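Local structure of SusD family protein (Bacteroides uniformis, 7KV1) at residues L98-A103 / R499-T504. The protein probably binds beta-glucan at the cell surface of a gut bacterium, as a SusD-family surface glycan-binding protein. Numbering follows the deposited sequence.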
loop_
_atom_site.group_PDB
_atom_site.type_symbol
_atom_site.label_atom_id
_atom_site.label_comp_id
_atom_site.label_asym_id
_atom_site.label_seq_id
_atom_site.Cartn_x
_atom_site.Cartn_y
_atom_site.Cartn_z
ATOM N N LEU A 98 10.608 14.519 0.568
ATOM C CA LEU A 98 9.724 13.781 -0.370
ATOM C C LEU A 98 8.379 14.489 -0.410
ATOM O O LEU A 98 7.836 14.694 -1.502
ATOM C CB LEU A 98 9.596 12.328 0.109
ATOM C CG LEU A 98 10.842 11.483 -0.171
ATOM C CD1 LEU A 98 10.929 10.290 0.753
ATOM C CD2 LEU A 98 10.874 11.049 -1.635
ATOM N N PHE A 99 7.862 14.855 0.754
ATOM C CA PHE A 99 6.555 15.522 0.915
ATOM C C PHE A 99 6.527 16.803 0.087
ATOM O O PHE A 99 5.474 17.127 -0.502
ATOM C CB PHE A 99 6.268 15.776 2.394
ATOM C CG PHE A 99 5.224 16.831 2.647
ATOM C CD1 PHE A 99 5.594 18.162 2.693
ATOM C CD2 PHE A 99 3.894 16.509 2.813
ATOM C CE1 PHE A 99 4.660 19.144 2.929
ATOM C CE2 PHE A 99 2.946 17.503 3.015
ATOM C CZ PHE A 99 3.338 18.809 3.089
ATOM N N ASN A 100 7.651 17.499 0.024
ATOM C CA ASN A 100 7.754 18.795 -0.687
ATOM C C ASN A 100 8.382 18.658 -2.081
ATOM O O ASN A 100 8.750 19.716 -2.643
ATOM C CB ASN A 100 8.519 19.784 0.169
ATOM C CG ASN A 100 8.166 21.203 -0.204
ATOM O OD1 ASN A 100 7.064 21.464 -0.702
ATOM N ND2 ASN A 100 9.143 22.073 -0.059
ATOM N N TYR A 101 8.556 17.432 -2.602
ATOM C CA TYR A 101 9.073 17.187 -3.988
ATOM C C TYR A 101 10.468 17.766 -4.142
ATOM O O TYR A 101 10.813 18.255 -5.241
ATOM C CB TYR A 101 8.105 17.742 -5.040
ATOM C CG TYR A 101 6.688 17.347 -4.712
ATOM C CD1 TYR A 101 6.362 16.029 -4.407
ATOM C CD2 TYR A 101 5.705 18.298 -4.569
ATOM C CE1 TYR A 101 5.081 15.662 -4.042
ATOM C CE2 TYR A 101 4.419 17.940 -4.208
ATOM C CZ TYR A 101 4.099 16.621 -3.947
ATOM O OH TYR A 101 2.829 16.337 -3.513
ATOM N N GLU A 102 11.268 17.621 -3.082
ATOM C CA GLU A 102 12.649 18.155 -2.986
ATOM C C GLU A 102 13.577 17.063 -2.472
ATOM O O GLU A 102 14.644 17.422 -1.957
ATOM C CB GLU A 102 12.747 19.320 -2.008
ATOM C CG GLU A 102 12.089 20.557 -2.484
ATOM C CD GLU A 102 12.361 21.722 -1.546
ATOM O OE1 GLU A 102 12.686 21.443 -0.362
ATOM O OE2 GLU A 102 12.217 22.907 -2.015
ATOM N N ALA A 103 13.222 15.791 -2.645
ATOM C CA ALA A 103 14.113 14.666 -2.285
ATOM C C ALA A 103 15.382 14.766 -3.128
ATOM O O ALA A 103 15.377 15.405 -4.169
ATOM C CB ALA A 103 13.410 13.341 -2.479
ATOM N N ARG A 499 3.945 22.488 2.358
ATOM C CA ARG A 499 4.244 22.165 0.947
ATOM C C ARG A 499 4.372 23.489 0.201
ATOM O O ARG A 499 3.415 24.255 0.247
ATOM C CB ARG A 499 3.134 21.341 0.298
ATOM C CG ARG A 499 3.474 20.917 -1.120
ATOM C CD ARG A 499 2.499 19.831 -1.579
ATOM N NE ARG A 499 2.916 18.558 -1.058
ATOM C CZ ARG A 499 2.122 17.539 -0.716
ATOM N NH1 ARG A 499 0.801 17.651 -0.767
ATOM N NH2 ARG A 499 2.681 16.425 -0.275
ATOM N N THR A 500 5.513 23.728 -0.438
ATOM C CA THR A 500 5.779 24.999 -1.172
ATOM C C THR A 500 5.982 24.712 -2.661
ATOM O O THR A 500 6.063 25.694 -3.372
ATOM C CB THR A 500 7.009 25.737 -0.638
ATOM O OG1 THR A 500 8.105 24.855 -0.879
ATOM C CG2 THR A 500 6.868 26.118 0.826
ATOM N N ASN A 501 6.039 23.431 -3.091
ATOM C CA ASN A 501 6.192 23.021 -4.510
ATOM C C ASN A 501 4.880 22.361 -4.956
ATOM O O ASN A 501 4.115 21.834 -4.089
ATOM C CB ASN A 501 7.452 22.165 -4.688
ATOM C CG ASN A 501 8.724 22.910 -4.326
ATOM O OD1 ASN A 501 8.971 24.005 -4.816
ATOM N ND2 ASN A 501 9.530 22.342 -3.445
ATOM N N SER A 502 4.568 22.445 -6.244
ATOM C CA SER A 502 3.478 21.669 -6.887
ATOM C C SER A 502 4.061 20.401 -7.523
ATOM O O SER A 502 5.181 20.426 -8.062
ATOM C CB SER A 502 2.748 22.505 -7.871
ATOM O OG SER A 502 2.226 23.648 -7.217
ATOM N N TRP A 503 3.353 19.291 -7.419
ATOM C CA TRP A 503 3.779 18.036 -8.083
ATOM C C TRP A 503 3.786 18.214 -9.606
ATOM O O TRP A 503 2.792 18.730 -10.144
ATOM C CB TRP A 503 2.848 16.891 -7.700
ATOM C CG TRP A 503 3.325 15.544 -8.151
ATOM C CD1 TRP A 503 4.022 14.644 -7.410
ATOM C CD2 TRP A 503 3.116 14.935 -9.430
ATOM N NE1 TRP A 503 4.231 13.498 -8.131
ATOM C CE2 TRP A 503 3.681 13.644 -9.377
ATOM C CE3 TRP A 503 2.482 15.335 -10.614
ATOM C CZ2 TRP A 503 3.659 12.754 -10.458
ATOM C CZ3 TRP A 503 2.445 14.453 -11.677
ATOM C CH2 TRP A 503 3.045 13.188 -11.611
ATOM N N THR A 504 4.835 17.728 -10.263
ATOM C CA THR A 504 4.957 17.631 -11.741
ATOM C C THR A 504 5.532 16.254 -12.080
ATOM O O THR A 504 5.995 15.546 -11.183
ATOM C CB THR A 504 5.798 18.762 -12.349
ATOM O OG1 THR A 504 7.105 18.663 -11.802
ATOM C CG2 THR A 504 5.227 20.130 -12.063
#
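Arg-499 grips the carbonyl of Phe-99 side-on: NH2 (2.9 Å) and NE both donate to Phe-99 O, which lies in the guanidinium plane. The bend at chi3 (-81°) turns the guanidinium back over the Phe-99 ring, where it stacks with CZ 4.2 Å from the ring centroid and the planes 27° apart, a cation-pi arrangement. Over the guanidinium's other face sits Tyr-101 OH, 3.1 Å from Arg-499 CZ; above the plane its angle to NE and NH2 is poor, and it hydrogen-bonds instead to Met-78 O. The sandwiched guanidinium gives NH1 to Gly-79 O, which further fixes its rotation.

Asn-100 forms the second polar cluster. Its OD1 accepts Thr-500 N (2.8 Å) and, more distantly, Asn-501 N, the two donors arriving from opposite faces of the amide plane, while ND2 donates to Thr-500 OG1. In return, Asn-501 ND2 reaches Asn-100 O at 2.9 Å, nearly straight, and also meets Glu-102 OE2 from above the carboxylate plane.

Outward, Trp-503 turns its CD1 edge to Tyr-101 CE1 on the ring face, a T-shaped pair (planes at 87°, five-membered ring and Tyr-101 centroids 5.2 Å apart); Trp-503 CB lies 4.2 Å from the Tyr-101 centroid, over the face, a CH-pi contact.

Tyr-101, with positive phi and N bonded back to Leu-98 O, is the C-prime residue of the Schellman motif closing helix 93-99. The contact docks that helix end onto the loop between helices 487-490 and 514-519, with Trp-503 also packing on helix 487-490 and bonding through NE1 to Tyr-469 OH in helix 468-474.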